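Local coordinates for protein Fe-superoxide dismutase homolog (Plasmodium berghei, PDB 2A03) that probably destroys superoxide radicals, converting them to hydrogen peroxide and oxygen at a single redox metal ion held between its two domains, at residues S24-E29 against W188-W193; F34-H39 against F84-M89; N121-H126 against L163-W168; E169-I174 against L181-A186. All coordinates share one frame; numbering follows the deposited sequence.

Following the chain from the N terminus, 24-29 opens contact 1, which closes only at 188-193, so the loop it makes encloses the other three. Contact 2 closes first, pairing 34-39 on helix 29-51 with 84-89 at the end of helix 70-87, inside the alpha-hairpin domain. Contact 3 follows in series, setting helix 112-125 against strand 160-166, and contact 4 comes last, joining 169-174, which leads into helix 173-176, to helix 180-187; no two of the four cross. Contacts 2, 3 and 4 each supply one manganese ligand (His35, Asp166 and His170), and Tyr85 OH and Tyr183 OH, 2.8 Å apart, link contact 2 with contact 4.

Contact 1: S24-E29 against W188-W193; sequences SPHISE and WNLVNW. With ZN (zinc ion), chain D.
Two loops meet here at the junction of the alpha-hairpin and C-terminal domains of an iron/manganese superoxide dismutase: 24-29 leads into helix 29-51, and the loop 188-193 connects helices 180-187 and 193-204. Asn189 lies over one face of the His26 imidazole, its CB 3.5 Å from the ring centroid and 13° off the normal, a CH-pi contact. Its amide is turned 27° from the ring plane. The approach of Asn189 ND2 to His26 ND1, 3.4 Å, brings two donors together and is no hydrogen bond; ND2 instead has a weak bond to the carbonyl of Ala186. With CG anti to its own carbonyl carbon (chi1 -48°), His26 directs its ring at the other loop, while the CD of Pro25, which follows a cis peptide bond, lies over the opposite face. Deeper in, Leu190 spreads its two methyls: CD2 packs against His26 CD2 at 3.6 Å, and CD1 meets Ile27 CD1 at 3.5 Å in the buried part of the contact. At the outer end His26 NE2 binds a zinc ion at 2.3 Å, separate from the manganese site. Two waters also bind this zinc, and one of them donates a hydrogen bond to the carbonyl O of Asn189, 2.8 Å away.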
# COMPACT_ATOMS: atom_id res chain seq x y z
N SER A 24 -7.75 18.65 -11.64
CA SER A 24 -7.55 19.48 -10.47
C SER A 24 -8.80 20.31 -10.22
O SER A 24 -9.52 20.62 -11.17
CB SER A 24 -6.31 20.38 -10.61
OG SER A 24 -6.46 21.42 -11.58
N PRO A 25 -9.06 20.69 -8.95
CA PRO A 25 -8.26 20.42 -7.75
C PRO A 25 -8.52 19.05 -7.14
O PRO A 25 -7.88 18.70 -6.15
CB PRO A 25 -8.76 21.47 -6.76
CG PRO A 25 -10.22 21.58 -7.11
CD PRO A 25 -10.27 21.47 -8.62
N HIS A 26 -9.44 18.29 -7.73
CA HIS A 26 -9.82 17.00 -7.19
C HIS A 26 -8.64 16.02 -7.15
O HIS A 26 -8.36 15.43 -6.10
CB HIS A 26 -10.94 16.42 -8.02
CG HIS A 26 -12.04 17.40 -8.26
ND1 HIS A 26 -12.70 18.05 -7.24
CD2 HIS A 26 -12.57 17.88 -9.41
CE1 HIS A 26 -13.60 18.86 -7.75
NE2 HIS A 26 -13.55 18.77 -9.07
N ILE A 27 -7.99 15.83 -8.30
CA ILE A 27 -6.69 15.19 -8.34
C ILE A 27 -5.73 16.19 -9.02
O ILE A 27 -6.02 16.72 -10.11
CB ILE A 27 -6.72 13.81 -9.04
CG1 ILE A 27 -7.65 12.85 -8.28
CG2 ILE A 27 -5.32 13.18 -9.10
CD1 ILE A 27 -8.03 11.59 -9.06
N SER A 28 -4.63 16.49 -8.34
CA SER A 28 -3.70 17.48 -8.84
C SER A 28 -2.92 17.05 -10.10
O SER A 28 -2.77 15.85 -10.40
CB SER A 28 -2.73 17.93 -7.75
OG SER A 28 -1.69 16.99 -7.58
N GLU A 29 -2.43 18.06 -10.80
CA GLU A 29 -1.52 17.90 -11.92
C GLU A 29 -0.28 17.11 -11.53
O GLU A 29 0.12 16.19 -12.24
CB GLU A 29 -1.11 19.27 -12.45
CG GLU A 29 -0.37 19.20 -13.75
CD GLU A 29 0.23 20.53 -14.14
OE1 GLU A 29 1.20 20.98 -13.47
OE2 GLU A 29 -0.25 21.13 -15.11
N TRP A 188 -15.66 11.70 -6.53
CA TRP A 188 -17.04 11.73 -7.06
C TRP A 188 -17.28 12.88 -8.05
O TRP A 188 -18.21 12.82 -8.88
CB TRP A 188 -18.07 11.75 -5.95
CG TRP A 188 -18.08 10.48 -5.18
CD1 TRP A 188 -17.57 10.29 -3.95
CD2 TRP A 188 -18.65 9.23 -5.59
NE1 TRP A 188 -17.76 9.00 -3.55
CE2 TRP A 188 -18.42 8.32 -4.54
CE3 TRP A 188 -19.32 8.80 -6.73
CZ2 TRP A 188 -18.84 6.97 -4.60
CZ3 TRP A 188 -19.73 7.47 -6.80
CH2 TRP A 188 -19.49 6.57 -5.74
N ASN A 189 -16.43 13.91 -7.98
CA ASN A 189 -16.46 15.02 -8.93
C ASN A 189 -15.86 14.65 -10.29
O ASN A 189 -15.97 15.42 -11.25
CB ASN A 189 -15.73 16.24 -8.38
CG ASN A 189 -16.39 16.79 -7.14
OD1 ASN A 189 -17.55 17.15 -7.17
ND2 ASN A 189 -15.66 16.81 -6.04
N LEU A 190 -15.24 13.47 -10.36
CA LEU A 190 -14.47 13.06 -11.54
C LEU A 190 -15.05 11.87 -12.30
O LEU A 190 -14.71 11.65 -13.46
CB LEU A 190 -13.03 12.71 -11.11
CG LEU A 190 -12.22 13.87 -10.55
CD1 LEU A 190 -10.82 13.42 -10.16
CD2 LEU A 190 -12.16 15.02 -11.55
N VAL A 191 -15.91 11.11 -11.64
CA VAL A 191 -16.39 9.84 -12.16
C VAL A 191 -17.06 10.01 -13.53
O VAL A 191 -17.93 10.86 -13.72
CB VAL A 191 -17.29 9.06 -11.13
CG1 VAL A 191 -18.44 9.88 -10.68
CG2 VAL A 191 -17.81 7.78 -11.77
N ASN A 192 -16.58 9.21 -14.48
CA ASN A 192 -16.99 9.26 -15.88
C ASN A 192 -18.16 8.31 -16.16
O ASN A 192 -17.97 7.12 -16.42
CB ASN A 192 -15.78 8.89 -16.76
CG ASN A 192 -16.00 9.21 -18.23
OD1 ASN A 192 -17.12 9.18 -18.73
ND2 ASN A 192 -14.92 9.51 -18.92
N TRP A 193 -19.38 8.85 -16.10
CA TRP A 193 -20.59 8.06 -16.32
C TRP A 193 -20.73 7.58 -17.76
O TRP A 193 -21.38 6.57 -18.01
CB TRP A 193 -21.86 8.85 -15.88
CG TRP A 193 -21.85 9.18 -14.40
CD1 TRP A 193 -21.84 10.41 -13.84
CD2 TRP A 193 -21.85 8.24 -13.32
NE1 TRP A 193 -21.83 10.31 -12.46
CE2 TRP A 193 -21.84 8.98 -12.12
CE3 TRP A 193 -21.86 6.84 -13.25
CZ2 TRP A 193 -21.84 8.38 -10.86
CZ3 TRP A 193 -21.85 6.23 -12.00
CH2 TRP A 193 -21.84 7.01 -10.81
ZN ZN D . -14.89 19.54 -10.82
O HOH W 1 -16.81 18.06 -11.43
O HOH W 2 -15.99 20.25 -8.95

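Contact 2: F34-H39 against F84-M89. With MN (manganese (II) ion), chain C.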
# COMPACT_ATOMS: atom_id res chain seq x y z
N PHE A 34 3.07 12.05 -11.59
CA PHE A 34 3.76 10.93 -10.92
C PHE A 34 3.00 9.61 -11.17
O PHE A 34 3.60 8.59 -11.52
CB PHE A 34 3.95 11.18 -9.42
CG PHE A 34 5.12 12.07 -9.10
CD1 PHE A 34 6.42 11.56 -9.07
CD2 PHE A 34 4.93 13.43 -8.85
CE1 PHE A 34 7.53 12.41 -8.80
CE2 PHE A 34 6.03 14.27 -8.57
CZ PHE A 34 7.32 13.76 -8.55
N HIS A 35 1.69 9.64 -10.99
CA HIS A 35 0.87 8.44 -11.08
C HIS A 35 0.90 7.84 -12.49
O HIS A 35 1.00 6.63 -12.65
CB HIS A 35 -0.57 8.77 -10.67
CG HIS A 35 -1.35 7.60 -10.17
ND1 HIS A 35 -2.56 7.75 -9.52
CD2 HIS A 35 -1.10 6.27 -10.20
CE1 HIS A 35 -3.03 6.56 -9.19
NE2 HIS A 35 -2.15 5.64 -9.58
N TYR A 36 0.80 8.69 -13.51
CA TYR A 36 0.84 8.23 -14.90
C TYR A 36 2.28 8.07 -15.45
O TYR A 36 2.62 7.01 -15.98
CB TYR A 36 0.03 9.18 -15.79
CG TYR A 36 -0.02 8.81 -17.27
CD1 TYR A 36 -0.75 7.73 -17.71
CD2 TYR A 36 0.68 9.56 -18.22
CE1 TYR A 36 -0.82 7.41 -19.04
CE2 TYR A 36 0.64 9.24 -19.57
CZ TYR A 36 -0.13 8.16 -19.97
OH TYR A 36 -0.21 7.82 -21.30
N ASN A 37 3.10 9.12 -15.33
CA ASN A 37 4.44 9.12 -15.94
C ASN A 37 5.49 8.32 -15.18
O ASN A 37 6.52 7.97 -15.75
CB ASN A 37 4.97 10.54 -16.18
CG ASN A 37 4.22 11.27 -17.29
OD1 ASN A 37 3.85 10.69 -18.32
ND2 ASN A 37 4.01 12.57 -17.10
N LYS A 38 5.24 8.05 -13.89
CA LYS A 38 6.16 7.23 -13.10
C LYS A 38 5.59 5.88 -12.75
O LYS A 38 6.16 4.88 -13.12
CB LYS A 38 6.63 7.94 -11.84
CG LYS A 38 7.34 9.23 -12.12
CD LYS A 38 8.69 8.97 -12.68
CE LYS A 38 9.48 10.27 -12.88
NZ LYS A 38 10.89 9.93 -13.37
N HIS A 39 4.46 5.84 -12.04
CA HIS A 39 3.89 4.55 -11.64
C HIS A 39 3.35 3.73 -12.83
O HIS A 39 3.81 2.60 -13.05
CB HIS A 39 2.82 4.72 -10.55
CG HIS A 39 3.35 5.24 -9.24
ND1 HIS A 39 3.98 4.43 -8.32
CD2 HIS A 39 3.33 6.48 -8.70
CE1 HIS A 39 4.33 5.15 -7.27
NE2 HIS A 39 3.94 6.40 -7.47
N PHE A 84 -7.83 1.52 -16.71
CA PHE A 84 -9.26 1.50 -16.40
C PHE A 84 -9.64 2.65 -15.47
O PHE A 84 -10.72 3.23 -15.58
CB PHE A 84 -9.65 0.16 -15.79
CG PHE A 84 -11.11 -0.16 -15.94
CD1 PHE A 84 -11.61 -0.62 -17.16
CD2 PHE A 84 -11.99 -0.01 -14.89
CE1 PHE A 84 -12.96 -0.92 -17.32
CE2 PHE A 84 -13.33 -0.30 -15.03
CZ PHE A 84 -13.82 -0.77 -16.26
N TYR A 85 -8.72 2.97 -14.56
CA TYR A 85 -8.88 4.09 -13.64
C TYR A 85 -8.88 5.45 -14.37
O TYR A 85 -9.73 6.32 -14.10
CB TYR A 85 -7.78 3.96 -12.55
CG TYR A 85 -7.57 5.10 -11.58
CD1 TYR A 85 -8.52 5.39 -10.60
CD2 TYR A 85 -6.40 5.86 -11.61
CE1 TYR A 85 -8.33 6.44 -9.70
CE2 TYR A 85 -6.19 6.89 -10.69
CZ TYR A 85 -7.15 7.17 -9.74
OH TYR A 85 -6.96 8.20 -8.84
N TRP A 86 -7.98 5.66 -15.32
CA TRP A 86 -8.00 6.92 -16.05
C TRP A 86 -9.31 7.05 -16.84
O TRP A 86 -9.90 8.14 -16.89
CB TRP A 86 -6.78 7.08 -16.98
CG TRP A 86 -5.48 6.87 -16.26
CD1 TRP A 86 -4.50 5.98 -16.58
CD2 TRP A 86 -5.02 7.57 -15.09
NE1 TRP A 86 -3.46 6.09 -15.70
CE2 TRP A 86 -3.77 7.03 -14.76
CE3 TRP A 86 -5.56 8.59 -14.29
CZ2 TRP A 86 -3.04 7.46 -13.66
CZ3 TRP A 86 -4.83 9.02 -13.21
CH2 TRP A 86 -3.59 8.46 -12.90
N ASP A 87 -9.75 5.95 -17.44
CA ASP A 87 -10.98 5.96 -18.23
C ASP A 87 -12.23 6.12 -17.36
O ASP A 87 -13.26 6.55 -17.84
CB ASP A 87 -11.11 4.69 -19.08
CG ASP A 87 -10.04 4.58 -20.16
OD1 ASP A 87 -9.36 5.58 -20.42
OD2 ASP A 87 -9.87 3.49 -20.73
N SER A 88 -12.11 5.77 -16.08
CA SER A 88 -13.20 5.91 -15.13
C SER A 88 -13.38 7.35 -14.66
O SER A 88 -14.33 7.66 -13.94
CB SER A 88 -12.95 4.99 -13.91
OG SER A 88 -13.18 3.62 -14.22
N MET A 89 -12.47 8.22 -15.08
CA MET A 89 -12.50 9.62 -14.69
C MET A 89 -12.42 10.53 -15.89
O MET A 89 -12.11 10.10 -16.99
CB MET A 89 -11.34 9.95 -13.76
CG MET A 89 -11.39 9.22 -12.44
SD MET A 89 -10.02 9.72 -11.36
CE MET A 89 -8.61 9.13 -12.28
MN MN C . -2.11 3.64 -8.83
O HOH W 3 -4.59 9.49 -8.63
O HOH W 4 -2.25 1.49 -7.98
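His35 is the first residue of 34-39 to meet the other helix, and its imidazole has aromatic neighbours from both Tyr85 and Trp86. Trp86 turns the edge of its six-membered ring toward the imidazole face, an edge-to-face pair with planes at 76° and Trp86 CH2 3.6 Å from His35 ND1. Tyr85 comes in obliquely, CE2 lying 3.5 Å from His35 CE1. Because His35 CG stands anti to the backbone N (chi1 -156°), the ring reaches inward, and NE2 binds manganese at 2.1 Å beside His82, Asp166 and His170. Tyr36, next along the helix, points the edge of its ring at the face of the Trp86 pyrrole in an offset edge-to-face pair, Tyr36 CD1 being 3.8 Å from Trp86 NE1; the Tyr36 hydroxyl bonds outside the contact to the carbonyl of Pro14, and the indole NE1 bonds to His40. Further on, His39 NE2 bonds to Tyr173 OH of the second subunit. The rings of His35, Tyr36, Tyr85 and Trp86 form an aromatic cluster between helices 29-51 and 70-87. One water, in the imidazole plane, accepts from His35 ND1 at 2.8 Å and also bonds to Tyr85 OH. With ND1 donating to the water, NE2 is the nitrogen that meets the metal; the ring is held at both nitrogens, which would be expected to limit its rotation.

Contact 3: N121-H126 against L163-W168; sequences NVLCGH and LTCDVW. With MN (manganese (II) ion), chain C.
Leu123 CD2 touches two side chains, Cys165 on strand 160-166 and Val167 just after it, at 3.9 Å from Cys165 CB and 3.8 Å from Val167 CG1. The other methyl, CD1, reaches Cys165 SG at 4.1 Å, so both branches of the leucine are used. Val167 divides its own branches in a similar way. The Val167 and Leu123 side chains cross at about a right angle, and CG1 also lies close to the Leu123 carbonyl O; CG2 approaches His126 CD2 obliquely at 4.1 Å. No hydrogen bond joins the two segments, and the distances are those of apolar packing. The segments belong to the C-terminal alpha/beta domain of the iron/manganese superoxide dismutase fold, where helix 112-125 packs on the three-stranded antiparallel sheet through its edge strand 160-166. Alternation along that strand sends Cys165 toward the helix and Asp166 away from it, its CG set anti to the backbone N (chi1 -166°), which carries the carboxylate out to the metal. There Asp166 OD2 binds manganese at 1.9 Å. OD1 accepts the backbone N of Trp168 at 3.0 Å, an Asx turn in which the donor lies 44° out of the carboxylate plane, and a metal-bound water gives it a further, weak hydrogen bond. Both oxygens are thus engaged, which probably limits rotation of the carboxylate. Farther out, Arg180 NH1 bonds to the carbonyl O atoms of Leu123 and His126, while His126 ND1 pairs with Gln146. Trp168 NE1 bonds to the carbonyl of Asp149, and its indole meets Phe127 of the second subunit.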
# COMPACT_ATOMS: atom_id res chain seq x y z
N ASN A 121 -17.70 3.98 1.62
CA ASN A 121 -17.36 3.19 2.81
C ASN A 121 -16.32 2.10 2.48
O ASN A 121 -15.33 1.94 3.19
CB ASN A 121 -18.61 2.59 3.44
CG ASN A 121 -19.50 3.63 4.12
OD1 ASN A 121 -19.02 4.65 4.60
ND2 ASN A 121 -20.80 3.38 4.14
N VAL A 122 -16.54 1.40 1.38
CA VAL A 122 -15.61 0.37 0.92
C VAL A 122 -14.24 0.95 0.53
O VAL A 122 -13.19 0.38 0.88
CB VAL A 122 -16.23 -0.41 -0.29
CG1 VAL A 122 -15.17 -1.22 -1.04
CG2 VAL A 122 -17.37 -1.31 0.19
N LEU A 123 -14.24 2.05 -0.21
CA LEU A 123 -13.00 2.74 -0.60
C LEU A 123 -12.19 3.23 0.61
O LEU A 123 -10.95 3.14 0.62
CB LEU A 123 -13.33 3.93 -1.49
CG LEU A 123 -13.84 3.60 -2.89
CD1 LEU A 123 -14.27 4.87 -3.62
CD2 LEU A 123 -12.79 2.82 -3.69
N CYS A 124 -12.89 3.75 1.61
CA CYS A 124 -12.26 4.27 2.83
C CYS A 124 -11.83 3.23 3.84
O CYS A 124 -10.91 3.46 4.58
CB CYS A 124 -13.18 5.26 3.53
SG CYS A 124 -13.32 6.81 2.63
N GLY A 125 -12.51 2.11 3.90
CA GLY A 125 -12.16 1.06 4.85
C GLY A 125 -11.12 0.06 4.32
O GLY A 125 -10.65 -0.78 5.07
N HIS A 126 -10.77 0.13 3.05
CA HIS A 126 -9.82 -0.84 2.52
C HIS A 126 -8.42 -0.66 3.13
O HIS A 126 -7.82 0.42 3.08
CB HIS A 126 -9.73 -0.75 0.99
CG HIS A 126 -8.85 -1.81 0.40
ND1 HIS A 126 -9.32 -3.05 0.05
CD2 HIS A 126 -7.52 -1.82 0.17
CE1 HIS A 126 -8.31 -3.79 -0.39
NE2 HIS A 126 -7.21 -3.07 -0.33
N LEU A 163 -16.53 0.58 -13.31
CA LEU A 163 -15.70 1.69 -12.85
C LEU A 163 -14.75 1.20 -11.77
O LEU A 163 -15.04 0.22 -11.08
CB LEU A 163 -16.55 2.79 -12.23
CG LEU A 163 -17.50 3.57 -13.14
CD1 LEU A 163 -18.51 4.32 -12.27
CD2 LEU A 163 -16.72 4.54 -14.08
N THR A 164 -13.63 1.89 -11.60
CA THR A 164 -12.72 1.60 -10.48
C THR A 164 -12.16 2.91 -9.92
O THR A 164 -12.11 3.92 -10.59
CB THR A 164 -11.51 0.67 -10.90
OG1 THR A 164 -10.92 0.08 -9.73
CG2 THR A 164 -10.42 1.44 -11.64
N CYS A 165 -11.74 2.85 -8.67
CA CYS A 165 -11.02 3.92 -8.04
C CYS A 165 -9.81 3.31 -7.33
O CYS A 165 -9.93 2.34 -6.58
CB CYS A 165 -11.94 4.63 -7.06
SG CYS A 165 -11.17 5.89 -6.07
N ASP A 166 -8.63 3.86 -7.62
CA ASP A 166 -7.37 3.45 -7.01
C ASP A 166 -7.30 3.97 -5.56
O ASP A 166 -7.44 5.16 -5.33
CB ASP A 166 -6.23 4.05 -7.85
CG ASP A 166 -4.86 3.45 -7.55
OD1 ASP A 166 -4.72 2.61 -6.63
OD2 ASP A 166 -3.90 3.82 -8.27
N VAL A 167 -7.06 3.08 -4.60
CA VAL A 167 -6.76 3.51 -3.24
C VAL A 167 -5.36 3.12 -2.73
O VAL A 167 -5.10 3.21 -1.55
CB VAL A 167 -7.85 3.08 -2.22
CG1 VAL A 167 -9.24 3.65 -2.62
CG2 VAL A 167 -7.92 1.58 -2.05
N TRP A 168 -4.43 2.75 -3.62
CA TRP A 168 -2.99 2.81 -3.24
C TRP A 168 -2.69 4.22 -2.74
O TRP A 168 -3.19 5.21 -3.32
CB TRP A 168 -2.07 2.51 -4.43
CG TRP A 168 -2.03 1.06 -4.85
CD1 TRP A 168 -3.09 0.27 -5.23
CD2 TRP A 168 -0.87 0.23 -4.94
NE1 TRP A 168 -2.65 -0.99 -5.54
CE2 TRP A 168 -1.30 -1.04 -5.38
CE3 TRP A 168 0.49 0.44 -4.69
CZ2 TRP A 168 -0.41 -2.09 -5.57
CZ3 TRP A 168 1.36 -0.60 -4.89
CH2 TRP A 168 0.91 -1.85 -5.32
MN MN C . -2.11 3.64 -8.83
O HOH W 4 -2.25 1.49 -7.98

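Contact 4: E169-I174 against L181-A186. With MN (manganese (II) ion), chain C.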
# COMPACT_ATOMS: atom_id res chain seq x y z
N GLU A 169 -1.86 4.34 -1.71
CA GLU A 169 -1.55 5.66 -1.14
C GLU A 169 -1.03 6.66 -2.19
O GLU A 169 -1.29 7.87 -2.07
CB GLU A 169 -0.59 5.54 0.05
CG GLU A 169 -1.29 5.02 1.28
CD GLU A 169 -0.40 4.70 2.48
OE1 GLU A 169 0.76 4.25 2.31
OE2 GLU A 169 -0.91 4.84 3.61
N HIS A 170 -0.33 6.18 -3.22
CA HIS A 170 0.26 7.07 -4.25
C HIS A 170 -0.78 7.79 -5.09
O HIS A 170 -0.48 8.79 -5.74
CB HIS A 170 1.26 6.31 -5.17
CG HIS A 170 0.64 5.26 -6.05
ND1 HIS A 170 1.04 3.94 -6.03
CD2 HIS A 170 -0.31 5.35 -7.02
CE1 HIS A 170 0.35 3.26 -6.92
NE2 HIS A 170 -0.49 4.09 -7.53
N ALA A 171 -2.00 7.26 -5.10
CA ALA A 171 -3.08 7.86 -5.83
C ALA A 171 -3.49 9.19 -5.21
O ALA A 171 -4.04 10.05 -5.90
CB ALA A 171 -4.30 6.91 -5.90
N TYR A 172 -3.23 9.35 -3.90
CA TYR A 172 -3.72 10.54 -3.18
C TYR A 172 -2.75 11.22 -2.22
O TYR A 172 -3.03 12.30 -1.74
CB TYR A 172 -5.02 10.18 -2.44
CG TYR A 172 -4.90 9.11 -1.37
CD1 TYR A 172 -4.51 9.42 -0.06
CD2 TYR A 172 -5.20 7.77 -1.66
CE1 TYR A 172 -4.42 8.43 0.92
CE2 TYR A 172 -5.11 6.79 -0.71
CZ TYR A 172 -4.73 7.11 0.59
OH TYR A 172 -4.65 6.11 1.53
N TYR A 173 -1.60 10.61 -1.93
CA TYR A 173 -0.74 11.14 -0.89
C TYR A 173 -0.21 12.53 -1.20
O TYR A 173 -0.03 13.34 -0.29
CB TYR A 173 0.43 10.19 -0.56
CG TYR A 173 0.68 10.21 0.92
CD1 TYR A 173 -0.09 9.42 1.78
CD2 TYR A 173 1.62 11.08 1.48
CE1 TYR A 173 0.09 9.46 3.14
CE2 TYR A 173 1.81 11.13 2.85
CZ TYR A 173 1.05 10.33 3.67
OH TYR A 173 1.24 10.37 5.02
N ILE A 174 0.05 12.81 -2.47
CA ILE A 174 0.56 14.14 -2.84
C ILE A 174 -0.42 15.24 -2.42
O ILE A 174 -0.00 16.29 -1.91
CB ILE A 174 0.86 14.25 -4.35
CG1 ILE A 174 2.07 13.38 -4.71
CG2 ILE A 174 1.14 15.69 -4.72
CD1 ILE A 174 2.23 13.15 -6.16
N LEU A 181 -10.38 10.10 2.91
CA LEU A 181 -11.79 10.49 2.84
C LEU A 181 -11.97 11.66 1.90
O LEU A 181 -12.86 11.64 1.05
CB LEU A 181 -12.30 10.87 4.23
CG LEU A 181 -13.81 11.11 4.37
CD1 LEU A 181 -14.53 9.78 4.63
CD2 LEU A 181 -14.11 12.07 5.50
N SER A 182 -11.09 12.66 2.01
CA SER A 182 -11.13 13.82 1.12
C SER A 182 -10.85 13.42 -0.32
O SER A 182 -11.44 13.94 -1.24
CB SER A 182 -10.13 14.88 1.57
OG SER A 182 -10.56 15.49 2.75
N TYR A 183 -9.91 12.50 -0.52
CA TYR A 183 -9.66 11.99 -1.86
C TYR A 183 -10.94 11.31 -2.43
O TYR A 183 -11.36 11.59 -3.55
CB TYR A 183 -8.49 11.02 -1.83
CG TYR A 183 -8.39 10.11 -3.02
CD1 TYR A 183 -8.04 10.60 -4.27
CD2 TYR A 183 -8.62 8.75 -2.90
CE1 TYR A 183 -7.93 9.76 -5.38
CE2 TYR A 183 -8.52 7.89 -4.01
CZ TYR A 183 -8.17 8.41 -5.24
OH TYR A 183 -8.05 7.57 -6.34
N VAL A 184 -11.55 10.44 -1.64
CA VAL A 184 -12.75 9.76 -2.10
C VAL A 184 -13.86 10.78 -2.42
O VAL A 184 -14.51 10.68 -3.48
CB VAL A 184 -13.21 8.65 -1.11
CG1 VAL A 184 -14.58 8.13 -1.47
CG2 VAL A 184 -12.21 7.51 -1.11
N LYS A 185 -14.03 11.79 -1.57
CA LYS A 185 -15.03 12.82 -1.84
C LYS A 185 -14.73 13.54 -3.15
O LYS A 185 -15.62 13.75 -3.98
CB LYS A 185 -15.13 13.84 -0.70
CG LYS A 185 -15.82 13.29 0.51
CD LYS A 185 -16.04 14.37 1.59
CE LYS A 185 -16.46 13.72 2.94
NZ LYS A 185 -17.88 13.19 2.90
N ALA A 186 -13.46 13.90 -3.34
CA ALA A 186 -13.01 14.52 -4.58
C ALA A 186 -13.28 13.66 -5.81
O ALA A 186 -13.69 14.16 -6.87
CB ALA A 186 -11.55 14.83 -4.48
MN MN C . -2.11 3.64 -8.83
O HOH W 4 -2.25 1.49 -7.98
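Tyr172 and Tyr183 make the dense part of this contact. Tyr172 CB sits over one face of the Tyr183 ring, offset toward the rim, with CG of that ring 3.4 Å away; the distance to the centroid is 3.8 Å at 27° off the normal, which marks a CH-pi contact. The phenol planes are inclined by only 26°, but their centroids are 5.2 Å apart and little of one ring lies over the other. Tyr172 owes this pose to a chi1 of 63°, which puts CG between its backbone N and carbonyl carbon, and the same ring has the Glu169 carbonyl O over one face. Packing thins toward the phenol end of Tyr183, where Ala171 CB is 3.8 Å from OH. Tyr183 is a buried residue, and its OH bonds to the carbonyl O of Asp166. The solvent side, by contrast, belongs to Leu181 and Lys185, exposed on helix 180-187. Away from Tyr183, His170 NE2 binds manganese at 2.1 Å, and its ND1 bonds to Glu169 of the second subunit; that pairing is reciprocal across the dimer. The turn 169-172 lies between strand 160-166 and helix 173-176, with helix 29-51 touching Ala171 through His35 and helix 112-125 packed on Val184 of helix 180-187.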